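Local coordinates for protein purine nucleoside phosphorylase (Schistosoma mansoni, PDB 5KO5) that catalyses, as a trimeric purine nucleoside phosphorylase, the reversible phosphorolysis of purine nucleosides to free base and ribose 1-phosphate, and here holds cytosine, at residues A[17-22]-A[48-53]; A[70-75]-A[79-84]; A[151-156]-A[230-235]; A[173-178]-A[281-286]. One frame throughout, in Å; residues are numbered along the deposited sequence.

Interaction 1. Residues A[17-22]-A[48-53]; sequences DYIKRV and KVIPYI
Ile19 and Ile50 mark the closest backbone approach, 7.8 Å from CA to CA, where the helical segment 17-22 runs past strand 48-51 in a roughly antiparallel sense. The two short axes make an angle of 146° and come within 10.1 Å of each other, the usual spacing of a helix laid against a sheet, so side chains alone bridge the gap. Ile50 points toward the helix and uses both of its branches. With CG1 beside the backbone N (chi1 -52°) and the chain extended beyond it, CD1 reaches Ile19 CG2 at 4.0 Å. The other branch, CG2, comes up to the edge of the Tyr18 ring, in its plane, and meets CE2 at 3.9 Å; the side chains of Tyr18 and Ile50 run antiparallel past one another. From within the helix, Val22 CG2 sits over one face of that ring, displaced toward the rim. Val22 in turn sends its other methyl across the aliphatic part of Lys48 at about a right angle, CG1 lying 3.5 Å from Lys48 CE, tighter than ordinary carbon contact. A bend at chi2 (61°) brings CE of Lys48 against Val22. No hydrogen bond crosses between the segments, and cohesion rests on apolar surface. Strand 47-51 is an outer strand of the central sheet, paired through its backbone with strand 69-75; helix 9-23 packs over both strands, with Ile19 also touching Leu70 and, on helix 95-108, Val104 and Leu108, while the loop residues Asn54 and Pro56 border Tyr18.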
loop_
_atom_site.group_PDB
_atom_site.type_symbol
_atom_site.label_atom_id
_atom_site.label_comp_id
_atom_site.label_asym_id
_atom_site.label_seq_id
_atom_site.Cartn_x
_atom_site.Cartn_y
_atom_site.Cartn_z
ATOM N N ASP A 17 -5.885 17.061 29.557
ATOM C CA ASP A 17 -5.947 18.031 30.650
ATOM C C ASP A 17 -6.831 19.216 30.285
ATOM O O ASP A 17 -7.659 19.661 31.092
ATOM C CB ASP A 17 -4.543 18.522 30.992
ATOM C CG ASP A 17 -3.744 17.511 31.778
ATOM O OD1 ASP A 17 -4.342 16.533 32.274
ATOM O OD2 ASP A 17 -2.517 17.703 31.910
ATOM N N TYR A 18 -6.656 19.755 29.076
ATOM C CA TYR A 18 -7.486 20.873 28.641
ATOM C C TYR A 18 -8.954 20.473 28.611
ATOM O O TYR A 18 -9.819 21.200 29.106
ATOM C CB TYR A 18 -7.035 21.349 27.257
ATOM C CG TYR A 18 -7.893 22.461 26.682
ATOM C CD1 TYR A 18 -7.655 23.794 27.001
ATOM C CD2 TYR A 18 -8.945 22.172 25.816
ATOM C CE1 TYR A 18 -8.437 24.805 26.472
ATOM C CE2 TYR A 18 -9.735 23.172 25.288
ATOM C CZ TYR A 18 -9.477 24.488 25.618
ATOM O OH TYR A 18 -10.260 25.486 25.091
ATOM N N ILE A 19 -9.248 19.313 28.027
ATOM C CA ILE A 19 -10.628 18.859 27.880
ATOM C C ILE A 19 -11.275 18.637 29.243
ATOM O O ILE A 19 -12.433 19.014 29.463
ATOM C CB ILE A 19 -10.668 17.589 27.010
ATOM C CG1 ILE A 19 -10.234 17.901 25.575
ATOM C CG2 ILE A 19 -12.062 16.961 27.041
ATOM C CD1 ILE A 19 -9.675 16.694 24.857
ATOM N N LYS A 20 -10.545 18.018 30.175
ATOM C CA LYS A 20 -11.100 17.773 31.502
ATOM C C LYS A 20 -11.474 19.076 32.195
ATOM O O LYS A 20 -12.528 19.168 32.839
ATOM C CB LYS A 20 -10.112 16.972 32.353
ATOM C CG LYS A 20 -10.060 15.492 32.006
ATOM C CD LYS A 20 -9.236 14.688 32.997
ATOM C CE LYS A 20 -7.750 14.829 32.735
ATOM N NZ LYS A 20 -6.959 13.852 33.537
ATOM N N ARG A 21 -10.627 20.100 32.065
ATOM C CA ARG A 21 -10.921 21.394 32.673
ATOM C C ARG A 21 -12.183 22.004 32.082
ATOM O O ARG A 21 -13.085 22.431 32.810
ATOM C CB ARG A 21 -9.751 22.347 32.448
ATOM C CG ARG A 21 -8.544 22.146 33.343
ATOM C CD ARG A 21 -7.394 22.988 32.815
ATOM N NE ARG A 21 -7.887 24.217 32.195
ATOM C CZ ARG A 21 -7.327 24.800 31.140
ATOM N NH1 ARG A 21 -7.848 25.915 30.640
ATOM N NH2 ARG A 21 -6.252 24.264 30.577
ATOM N N VAL A 22 -12.258 22.060 30.753
ATOM C CA VAL A 22 -13.308 22.828 30.093
ATOM C C VAL A 22 -14.654 22.101 30.118
ATOM O O VAL A 22 -15.709 22.743 30.087
ATOM C CB VAL A 22 -12.848 23.193 28.669
ATOM C CG1 VAL A 22 -13.907 23.984 27.937
ATOM C CG2 VAL A 22 -11.556 23.989 28.730
ATOM N N LYS A 48 -21.094 19.721 26.100
ATOM C CA LYS A 48 -20.018 20.695 26.016
ATOM C C LYS A 48 -19.334 20.487 24.677
ATOM O O LYS A 48 -18.841 19.389 24.395
ATOM C CB LYS A 48 -19.021 20.488 27.158
ATOM C CG LYS A 48 -17.847 21.437 27.121
ATOM C CD LYS A 48 -18.315 22.877 27.227
ATOM C CE LYS A 48 -17.202 23.835 26.858
ATOM N NZ LYS A 48 -17.617 25.261 26.965
ATOM N N VAL A 49 -19.323 21.525 23.850
ATOM C CA VAL A 49 -18.752 21.475 22.508
ATOM C C VAL A 49 -17.377 22.127 22.556
ATOM O O VAL A 49 -17.250 23.299 22.927
ATOM C CB VAL A 49 -19.662 22.187 21.496
ATOM C CG1 VAL A 49 -19.083 22.074 20.098
ATOM C CG2 VAL A 49 -21.071 21.612 21.550
ATOM N N ILE A 50 -16.348 21.376 22.173
ATOM C CA ILE A 50 -14.976 21.874 22.213
ATOM C C ILE A 50 -14.379 21.824 20.811
ATOM O O ILE A 50 -14.053 20.732 20.324
ATOM C CB ILE A 50 -14.124 21.049 23.190
ATOM C CG1 ILE A 50 -14.804 20.954 24.559
ATOM C CG2 ILE A 50 -12.738 21.652 23.319
ATOM C CD1 ILE A 50 -14.024 20.126 25.563
ATOM N N PRO A 51 -14.194 22.962 20.138
ATOM C CA PRO A 51 -13.586 22.931 18.799
ATOM C C PRO A 51 -12.195 22.312 18.842
ATOM O O PRO A 51 -11.402 22.595 19.745
ATOM C CB PRO A 51 -13.530 24.414 18.404
ATOM C CG PRO A 51 -14.610 25.068 19.222
ATOM C CD PRO A 51 -14.630 24.320 20.524
ATOM N N TYR A 52 -11.907 21.447 17.859
ATOM C CA TYR A 52 -10.577 20.841 17.775
ATOM C C TYR A 52 -9.500 21.915 17.823
ATOM O O TYR A 52 -8.453 21.740 18.455
ATOM C CB TYR A 52 -10.408 20.067 16.462
ATOM C CG TYR A 52 -11.271 18.841 16.248
ATOM C CD1 TYR A 52 -11.895 18.190 17.306
ATOM C CD2 TYR A 52 -11.450 18.330 14.962
ATOM C CE1 TYR A 52 -12.682 17.061 17.081
ATOM C CE2 TYR A 52 -12.229 17.212 14.735
ATOM C CZ TYR A 52 -12.849 16.588 15.796
ATOM O OH TYR A 52 -13.631 15.481 15.560
ATOM N N ILE A 53 -9.753 23.044 17.158
ATOM C CA ILE A 53 -8.769 24.107 17.037
ATOM C C ILE A 53 -8.388 24.688 18.393
ATOM O O ILE A 53 -7.306 25.266 18.533
ATOM C CB ILE A 53 -9.297 25.165 16.035
ATOM C CG1 ILE A 53 -8.167 26.078 15.551
ATOM C CG2 ILE A 53 -10.443 25.959 16.647
ATOM C CD1 ILE A 53 -8.572 27.006 14.407
#

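Interaction 2. Residues A[70-75]-A[79-84]; sequences LVLGSV and KIVAMQ
With CG1 of Val81 between the backbone N and the carbonyl carbon (chi1 52°), CG2 is left anti to the N and sits between two leucines of the facing strand, 3.7 Å from Leu70 CG and 3.8 Å from Leu72 CG. Leu72, its CG beside the backbone N (chi1 -65°), stands next to Val81 with its end turned in the same direction, whereas Leu70 comes in at a slant and also lays CD1 against Met83 CG at 4.0 Å. Ile80 belongs to the other face, with Val71 and Ala82; its CG1 meets Val75 CG2. The two strands form an antiparallel beta hairpin. Val71 with Ala82 and Gly73 with Ile80 are the hydrogen-bonded pairs, alternating with the non-hydrogen-bonded pairs Leu70-Met83, Leu72-Val81 and Ser74-Lys79. Ala82 N to Val71 O is the shortest of the four bonds at 2.7 Å; Gly73 N to Ile80 O is longer at 3.2 Å, although Ile80 N returns a bond of 2.8 Å to Gly73 O. Further along, Val71 CG2 touches Gln84, whose OE1 is hydrogen-bonded to Asn69 ND2. Helix 9-23 covers the leucines, and helix 39-42 reaches Val71, Val75 and Ala82. Alternate residues bond outward, Leu70 and Leu72 to strand 47-51, Lys79 and Val81 to Asp28 and Ile29, so the hydrocarbon-faced middle of the hairpin, short of the Ser74-Lys79 end, probably lies buried at modest polar cost.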
loop_
_atom_site.group_PDB
_atom_site.type_symbol
_atom_site.label_atom_id
_atom_site.label_comp_id
_atom_site.label_asym_id
_atom_site.label_seq_id
_atom_site.Cartn_x
_atom_site.Cartn_y
_atom_site.Cartn_z
ATOM N N LEU A 70 -15.014 18.253 19.457
ATOM C CA LEU A 70 -15.240 17.189 20.423
ATOM C C LEU A 70 -16.456 17.577 21.254
ATOM O O LEU A 70 -16.527 18.698 21.764
ATOM C CB LEU A 70 -14.023 17.067 21.336
ATOM C CG LEU A 70 -13.589 15.678 21.788
ATOM C CD1 LEU A 70 -13.248 14.799 20.587
ATOM C CD2 LEU A 70 -12.391 15.801 22.720
ATOM N N VAL A 71 -17.416 16.665 21.378
ATOM C CA VAL A 71 -18.654 16.927 22.107
ATOM C C VAL A 71 -18.754 15.931 23.255
ATOM O O VAL A 71 -18.713 14.715 23.034
ATOM C CB VAL A 71 -19.883 16.843 21.187
ATOM C CG1 VAL A 71 -21.148 17.226 21.947
ATOM C CG2 VAL A 71 -19.690 17.731 19.959
ATOM N N LEU A 72 -18.876 16.443 24.478
ATOM C CA LEU A 72 -18.986 15.610 25.665
ATOM C C LEU A 72 -20.314 15.869 26.356
ATOM O O LEU A 72 -20.818 16.996 26.366
ATOM C CB LEU A 72 -17.852 15.890 26.661
ATOM C CG LEU A 72 -16.451 15.527 26.162
ATOM C CD1 LEU A 72 -15.749 16.740 25.576
ATOM C CD2 LEU A 72 -15.633 14.903 27.276
ATOM N N GLY A 73 -20.867 14.815 26.949
ATOM C CA GLY A 73 -22.120 14.947 27.678
ATOM C C GLY A 73 -22.685 13.588 28.016
ATOM O O GLY A 73 -21.948 12.607 28.128
ATOM N N SER A 74 -24.005 13.538 28.165
ATOM C CA SER A 74 -24.689 12.326 28.594
ATOM C C SER A 74 -25.632 11.839 27.505
ATOM O O SER A 74 -26.382 12.633 26.926
ATOM C CB SER A 74 -25.475 12.563 29.889
ATOM O OG SER A 74 -24.599 12.774 30.983
ATOM N N VAL A 75 -25.589 10.538 27.234
ATOM C CA VAL A 75 -26.559 9.863 26.381
ATOM C C VAL A 75 -27.019 8.612 27.108
ATOM O O VAL A 75 -26.190 7.789 27.514
ATOM C CB VAL A 75 -25.962 9.478 25.015
ATOM C CG1 VAL A 75 -26.942 8.588 24.251
ATOM C CG2 VAL A 75 -25.615 10.718 24.216
ATOM N N LYS A 79 -21.912 8.722 30.285
ATOM C CA LYS A 79 -21.089 9.857 29.893
ATOM C C LYS A 79 -20.283 9.474 28.661
ATOM O O LYS A 79 -19.634 8.424 28.636
ATOM C CB LYS A 79 -20.160 10.249 31.041
ATOM C CG LYS A 79 -20.916 10.662 32.297
ATOM C CD LYS A 79 -19.991 10.829 33.491
ATOM C CE LYS A 79 -20.784 11.139 34.758
ATOM N NZ LYS A 79 -19.911 11.225 35.962
ATOM N N ILE A 80 -20.359 10.304 27.620
ATOM C CA ILE A 80 -19.749 9.971 26.342
ATOM C C ILE A 80 -18.928 11.147 25.831
ATOM O O ILE A 80 -19.082 12.289 26.269
ATOM C CB ILE A 80 -20.785 9.521 25.283
ATOM C CG1 ILE A 80 -21.574 10.715 24.749
ATOM C CG2 ILE A 80 -21.730 8.456 25.844
ATOM C CD1 ILE A 80 -21.201 11.070 23.334
ATOM N N VAL A 81 -18.037 10.841 24.890
ATOM C CA VAL A 81 -17.294 11.842 24.133
ATOM C C VAL A 81 -17.402 11.474 22.662
ATOM O O VAL A 81 -17.184 10.316 22.293
ATOM C CB VAL A 81 -15.820 11.944 24.581
ATOM C CG1 VAL A 81 -15.134 10.574 24.584
ATOM C CG2 VAL A 81 -15.058 12.920 23.700
ATOM N N ALA A 82 -17.758 12.444 21.825
ATOM C CA ALA A 82 -17.978 12.206 20.403
ATOM C C ALA A 82 -17.028 13.052 19.570
ATOM O O ALA A 82 -16.757 14.208 19.907
ATOM C CB ALA A 82 -19.408 12.589 20.012
ATOM N N MET A 83 -16.554 12.491 18.457
ATOM C CA MET A 83 -15.855 13.282 17.449
ATOM C C MET A 83 -16.874 13.763 16.427
ATOM O O MET A 83 -17.471 12.956 15.711
ATOM C CB MET A 83 -14.754 12.474 16.771
ATOM C CG MET A 83 -13.647 12.085 17.718
ATOM S SD MET A 83 -12.203 11.368 16.905
ATOM C CE MET A 83 -11.488 12.822 16.122
ATOM N N GLN A 84 -17.083 15.077 16.366
ATOM C CA GLN A 84 -17.965 15.683 15.378
ATOM C C GLN A 84 -17.072 16.230 14.269
ATOM O O GLN A 84 -16.495 17.312 14.397
ATOM C CB GLN A 84 -18.797 16.786 16.019
ATOM C CG GLN A 84 -19.890 17.307 15.124
ATOM C CD GLN A 84 -20.708 18.361 15.812
ATOM O OE1 GLN A 84 -20.170 19.328 16.353
ATOM N NE2 GLN A 84 -22.021 18.176 15.811
#

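Interaction 3. Residues A[151-156]-A[230-235]; sequences GPNQDE and ACHCGI. With EDO (1,2-ethanediol), chain E.
The His232 imidazole is met by segment 151-156 at its edge: the carbonyl Gln154 O lies in the ring plane, 3.8 Å from CE1, and Asn153 OD1 approaches NE2 from somewhat out of that plane. The amide of Asn153 stands nearly upright to the ring, the two planes 81° apart. His232 NE2 donates to Asn153 OD1 over 2.9 Å, in the carbonyl plane and on a lone pair, but the angle of 140° at the hydrogen makes the bond rather bent. With CG anti to the backbone N (chi1 177°), the ring projects from the last turn of helix 224-232 to the loop. That helix ends in a Schellman motif: Ile235 N bonds to Ala230 O and Gly234 N to Cys231 O. Asn153 ND2 gives a hydrogen bond of 2.8 Å to the anti side of Asp155 OD1 and another to Gly158 O. The amide is thus held through both oxygen and nitrogen, fixing its rotation. A 1,2-ethanediol, probably from the crystallisation liquor, makes a weak hydrogen bond from O1 to Glu156 O (3.2 Å) and also bonds Lys106 NZ. Arg103 touches both Gln154 and His232, and Pro152 packs on Val63 of a neighbouring subunit.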
loop_
_atom_site.group_PDB
_atom_site.type_symbol
_atom_site.label_atom_id
_atom_site.label_comp_id
_atom_site.label_asym_id
_atom_site.label_seq_id
_atom_site.Cartn_x
_atom_site.Cartn_y
_atom_site.Cartn_z
ATOM N N GLY A 151 5.645 3.625 12.604
ATOM C CA GLY A 151 6.337 4.653 13.342
ATOM C C GLY A 151 6.803 4.091 14.667
ATOM O O GLY A 151 6.556 2.923 14.990
ATOM N N PRO A 152 7.457 4.912 15.480
ATOM C CA PRO A 152 7.854 4.447 16.815
ATOM C C PRO A 152 6.625 4.013 17.595
ATOM O O PRO A 152 5.550 4.601 17.460
ATOM C CB PRO A 152 8.487 5.688 17.448
ATOM C CG PRO A 152 7.931 6.849 16.662
ATOM C CD PRO A 152 7.775 6.334 15.259
ATOM N N ASN A 153 6.771 2.957 18.391
ATOM C CA ASN A 153 5.684 2.585 19.290
ATOM C C ASN A 153 5.628 3.513 20.496
ATOM O O ASN A 153 6.656 3.898 21.059
ATOM C CB ASN A 153 5.834 1.150 19.791
ATOM C CG ASN A 153 4.587 0.677 20.521
ATOM O OD1 ASN A 153 3.504 0.676 19.944
ATOM N ND2 ASN A 153 4.723 0.289 21.784
ATOM N N GLN A 154 4.408 3.850 20.905
ATOM C CA GLN A 154 4.178 4.622 22.125
ATOM C C GLN A 154 3.824 3.619 23.222
ATOM O O GLN A 154 2.670 3.205 23.377
ATOM C CB GLN A 154 3.093 5.670 21.892
ATOM C CG GLN A 154 3.407 6.609 20.727
ATOM C CD GLN A 154 4.739 7.325 20.876
ATOM O OE1 GLN A 154 5.223 7.553 21.984
ATOM N NE2 GLN A 154 5.340 7.685 19.744
ATOM N N ASP A 155 4.852 3.219 23.977
ATOM C CA ASP A 155 4.739 2.086 24.896
ATOM C C ASP A 155 3.690 2.307 25.980
ATOM O O ASP A 155 3.084 1.340 26.466
ATOM C CB ASP A 155 6.093 1.814 25.563
ATOM C CG ASP A 155 7.176 1.417 24.563
ATOM O OD1 ASP A 155 6.865 0.708 23.594
ATOM O OD2 ASP A 155 8.350 1.804 24.760
ATOM N N GLU A 156 3.463 3.560 26.387
ATOM C CA GLU A 156 2.487 3.818 27.440
ATOM C C GLU A 156 1.074 3.465 27.013
ATOM O O GLU A 156 0.208 3.252 27.875
ATOM C CB GLU A 156 2.527 5.286 27.858
ATOM C CG GLU A 156 3.828 5.709 28.487
ATOM C CD GLU A 156 4.833 6.212 27.482
ATOM O OE1 GLU A 156 4.657 5.966 26.262
ATOM O OE2 GLU A 156 5.804 6.861 27.916
ATOM N N ALA A 230 -7.534 2.039 18.867
ATOM C CA ALA A 230 -8.309 1.648 20.043
ATOM C C ALA A 230 -7.844 0.295 20.578
ATOM O O ALA A 230 -7.600 0.141 21.786
ATOM C CB ALA A 230 -9.796 1.606 19.689
ATOM N N CYS A 231 -7.708 -0.695 19.688
ATOM C CA CYS A 231 -7.273 -2.024 20.103
ATOM C C CYS A 231 -5.893 -1.964 20.747
ATOM O O CYS A 231 -5.638 -2.615 21.768
ATOM C CB CYS A 231 -7.264 -2.941 18.879
ATOM S SG CYS A 231 -6.758 -4.645 19.213
ATOM N N HIS A 232 -5.000 -1.157 20.175
ATOM C CA HIS A 232 -3.649 -1.026 20.702
ATOM C C HIS A 232 -3.662 -0.560 22.158
ATOM O O HIS A 232 -2.862 -1.037 22.972
ATOM C CB HIS A 232 -2.878 -0.070 19.785
ATOM C CG HIS A 232 -1.486 0.232 20.230
ATOM N ND1 HIS A 232 -1.162 1.383 20.914
ATOM C CD2 HIS A 232 -0.326 -0.438 20.041
ATOM C CE1 HIS A 232 0.140 1.399 21.145
ATOM N NE2 HIS A 232 0.670 0.302 20.634
ATOM N N CYS A 233 -4.575 0.351 22.512
ATOM C CA CYS A 233 -4.609 0.884 23.871
ATOM C C CYS A 233 -5.718 0.278 24.736
ATOM O O CYS A 233 -6.035 0.827 25.799
ATOM C CB CYS A 233 -4.651 2.417 23.867
ATOM S SG CYS A 233 -6.204 3.171 23.321
ATOM N N GLY A 234 -6.295 -0.848 24.321
ATOM C CA GLY A 234 -7.208 -1.586 25.179
ATOM C C GLY A 234 -8.651 -1.122 25.197
ATOM O O GLY A 234 -9.394 -1.494 26.116
ATOM N N ILE A 235 -9.078 -0.323 24.226
ATOM C CA ILE A 235 -10.460 0.124 24.113
ATOM C C ILE A 235 -11.215 -0.884 23.256
ATOM O O ILE A 235 -10.774 -1.232 22.152
ATOM C CB ILE A 235 -10.518 1.535 23.499
ATOM C CG1 ILE A 235 -9.918 2.565 24.461
ATOM C CG2 ILE A 235 -11.952 1.919 23.129
ATOM C CD1 ILE A 235 -9.831 3.954 23.879
HETATM C C1 EDO E . -2.624 4.827 28.492
HETATM O O1 EDO E . -2.970 3.586 27.861
HETATM C C2 EDO E . -2.891 4.760 29.989
HETATM O O2 EDO E . -4.297 4.888 30.252
#

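Interaction 4. Residues A[173-178]-A[281-286]; sequences QQLALK and ITRLPL
The C-terminal end of the long helix 259-283 and the short tail that follows it pack against helix 170-182, a helix-to-helix contact on the periphery of the phosphorylase fold. Leu175 is its centre, CA to CA 8.0 Å from Arg283. Its CG stands anti to the backbone N (chi1 174°), directing the forked end at the other segment, and the fork divides the work: CD1 rests on Arg283 CB at 3.9 Å, while CD2 reaches Leu284 CD2, also at 3.9 Å, the two leucines crossing at about a right angle. CD2 further lies against the backbone carbonyl Arg283 O. Leu284 is the first residue past the helix; its CD1 continues the chain (chi2 178°), and the other methyl, CD2, is the one that meets Leu175. The arginine bends at chi2 and chi3, which brings its guanidinium back beside helix 170-182. There NH2 comes 4.1 Å from Lys178 CG, the aliphatic part of a lysine that itself turns aside, leaving Lys178 NZ 6.7 Å from Arg283 NH2. The like charges are thus kept apart, and Arg283 finds its counter-charges beyond the contact: NH1 makes salt bridges to Glu182 and Glu279, which probably offset the proximity of the lysine. No hydrogen bond joins the two segments directly. Nearby, Trp276 NE1 of helix 259-283 bonds to Ala176 O and ties the same helices together. Ala176 also touches Leu133 of strand 131-139, and Ile281 and Leu284 both pack on Ile29 of strand 29-32 and on Arg78 of strand 78-84.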
loop_
_atom_site.group_PDB
_atom_site.type_symbol
_atom_site.label_atom_id
_atom_site.label_comp_id
_atom_site.label_asym_id
_atom_site.label_seq_id
_atom_site.Cartn_x
_atom_site.Cartn_y
_atom_site.Cartn_z
ATOM N N GLN A 173 -21.103 -6.988 19.619
ATOM C CA GLN A 173 -21.860 -7.398 18.439
ATOM C C GLN A 173 -23.143 -8.113 18.847
ATOM O O GLN A 173 -24.208 -7.867 18.272
ATOM C CB GLN A 173 -21.015 -8.323 17.564
ATOM C CG GLN A 173 -19.813 -7.670 16.901
ATOM C CD GLN A 173 -18.956 -8.689 16.179
ATOM O OE1 GLN A 173 -19.445 -9.445 15.337
ATOM N NE2 GLN A 173 -17.673 -8.735 16.519
ATOM N N GLN A 174 -23.058 -8.988 19.854
ATOM C CA GLN A 174 -24.237 -9.722 20.300
ATOM C C GLN A 174 -25.283 -8.784 20.890
ATOM O O GLN A 174 -26.481 -8.952 20.639
ATOM C CB GLN A 174 -23.821 -10.788 21.310
ATOM C CG GLN A 174 -22.947 -11.878 20.714
ATOM C CD GLN A 174 -22.374 -12.823 21.757
ATOM O OE1 GLN A 174 -22.814 -12.841 22.907
ATOM N NE2 GLN A 174 -21.385 -13.612 21.357
ATOM N N LEU A 175 -24.849 -7.783 21.664
ATOM C CA LEU A 175 -25.790 -6.814 22.221
ATOM C C LEU A 175 -26.462 -5.999 21.122
ATOM O O LEU A 175 -27.678 -5.771 21.164
ATOM C CB LEU A 175 -25.085 -5.905 23.229
ATOM C CG LEU A 175 -25.889 -4.741 23.820
ATOM C CD1 LEU A 175 -27.147 -5.228 24.539
ATOM C CD2 LEU A 175 -25.020 -3.917 24.756
ATOM N N ALA A 176 -25.688 -5.541 20.134
ATOM C CA ALA A 176 -26.270 -4.785 19.029
ATOM C C ALA A 176 -27.332 -5.603 18.303
ATOM O O ALA A 176 -28.424 -5.097 18.007
ATOM C CB ALA A 176 -25.176 -4.322 18.064
ATOM N N LEU A 177 -27.033 -6.875 18.016
ATOM C CA LEU A 177 -28.013 -7.730 17.357
ATOM C C LEU A 177 -29.239 -7.936 18.232
ATOM O O LEU A 177 -30.371 -7.903 17.737
ATOM C CB LEU A 177 -27.396 -9.081 16.988
ATOM C CG LEU A 177 -28.368 -10.054 16.307
ATOM C CD1 LEU A 177 -28.853 -9.477 14.976
ATOM C CD2 LEU A 177 -27.758 -11.443 16.113
ATOM N N LYS A 178 -29.034 -8.138 19.538
ATOM C CA LYS A 178 -30.159 -8.369 20.439
ATOM C C LYS A 178 -31.126 -7.194 20.426
ATOM O O LYS A 178 -32.349 -7.384 20.407
ATOM C CB LYS A 178 -29.649 -8.618 21.860
ATOM C CG LYS A 178 -30.756 -8.872 22.868
ATOM C CD LYS A 178 -30.903 -10.351 23.138
ATOM C CE LYS A 178 -29.801 -10.852 24.051
ATOM N NZ LYS A 178 -29.894 -12.322 24.270
ATOM N N ILE A 281 -25.946 2.221 23.983
ATOM C CA ILE A 281 -25.280 2.974 25.044
ATOM C C ILE A 281 -25.937 2.712 26.399
ATOM O O ILE A 281 -25.256 2.425 27.392
ATOM C CB ILE A 281 -25.229 4.472 24.687
ATOM C CG1 ILE A 281 -24.286 4.697 23.503
ATOM C CG2 ILE A 281 -24.789 5.302 25.889
ATOM C CD1 ILE A 281 -24.362 6.092 22.901
ATOM N N THR A 282 -27.272 2.797 26.461
ATOM C CA THR A 282 -27.960 2.567 27.734
ATOM C C THR A 282 -27.759 1.146 28.242
ATOM O O THR A 282 -27.799 0.910 29.457
ATOM C CB THR A 282 -29.461 2.844 27.617
ATOM O OG1 THR A 282 -30.107 1.734 26.982
ATOM C CG2 THR A 282 -29.726 4.090 26.823
ATOM N N ARG A 283 -27.545 0.190 27.339
ATOM C CA ARG A 283 -27.465 -1.218 27.707
ATOM C C ARG A 283 -26.039 -1.705 27.948
ATOM O O ARG A 283 -25.859 -2.828 28.431
ATOM C CB ARG A 283 -28.149 -2.079 26.639
ATOM C CG ARG A 283 -29.645 -1.801 26.490
ATOM C CD ARG A 283 -30.479 -2.699 27.390
ATOM N NE ARG A 283 -30.422 -4.090 26.955
ATOM C CZ ARG A 283 -31.217 -4.614 26.029
ATOM N NH1 ARG A 283 -32.136 -3.861 25.440
ATOM N NH2 ARG A 283 -31.092 -5.888 25.692
ATOM N N LEU A 284 -25.034 -0.894 27.630
ATOM C CA LEU A 284 -23.653 -1.290 27.849
ATOM C C LEU A 284 -23.418 -1.635 29.317
ATOM O O LEU A 284 -24.025 -1.027 30.208
ATOM C CB LEU A 284 -22.719 -0.152 27.447
ATOM C CG LEU A 284 -22.613 -0.031 25.935
ATOM C CD1 LEU A 284 -21.722 1.122 25.520
ATOM C CD2 LEU A 284 -22.117 -1.340 25.371
ATOM N N PRO A 285 -22.559 -2.609 29.602
ATOM C CA PRO A 285 -22.241 -2.929 30.996
ATOM C C PRO A 285 -21.559 -1.759 31.691
ATOM O O PRO A 285 -20.863 -0.953 31.067
ATOM C CB PRO A 285 -21.295 -4.130 30.876
ATOM C CG PRO A 285 -20.745 -4.046 29.495
ATOM C CD PRO A 285 -21.853 -3.485 28.655
ATOM N N LEU A 286 -21.777 -1.669 33.006
ATOM C CA LEU A 286 -21.151 -0.614 33.793
ATOM C C LEU A 286 -19.655 -0.837 33.979
ATOM O O LEU A 286 -18.942 0.104 34.343
ATOM C CB LEU A 286 -21.835 -0.491 35.156
ATOM C CG LEU A 286 -23.322 -0.134 35.159
ATOM C CD1 LEU A 286 -23.879 -0.192 36.574
ATOM C CD2 LEU A 286 -23.554 1.239 34.546
#

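Interactions 1 and 2 form one continuous piece of the sheet: strand 47-51 pairs with strand 69-75, with Ile50 N 2.7 Å from Leu70 O and Lys48 N 2.8 Å from Leu72 O, and their centres are 11 Å apart. Interaction 4 meets the turn end of the hairpin, where Ile281 CG2 packs 3.3 Å from Val75 O. Interaction 3 stands apart, its nearest atoms about 9 Å from interaction 2 and about 10 Å from interaction 4, although its segments alternate with those of interaction 4 along the chain. None of the four contains residues of the cytosine pocket, which is lined by Tyr202, Glu203, Met221 and Asn245 among others.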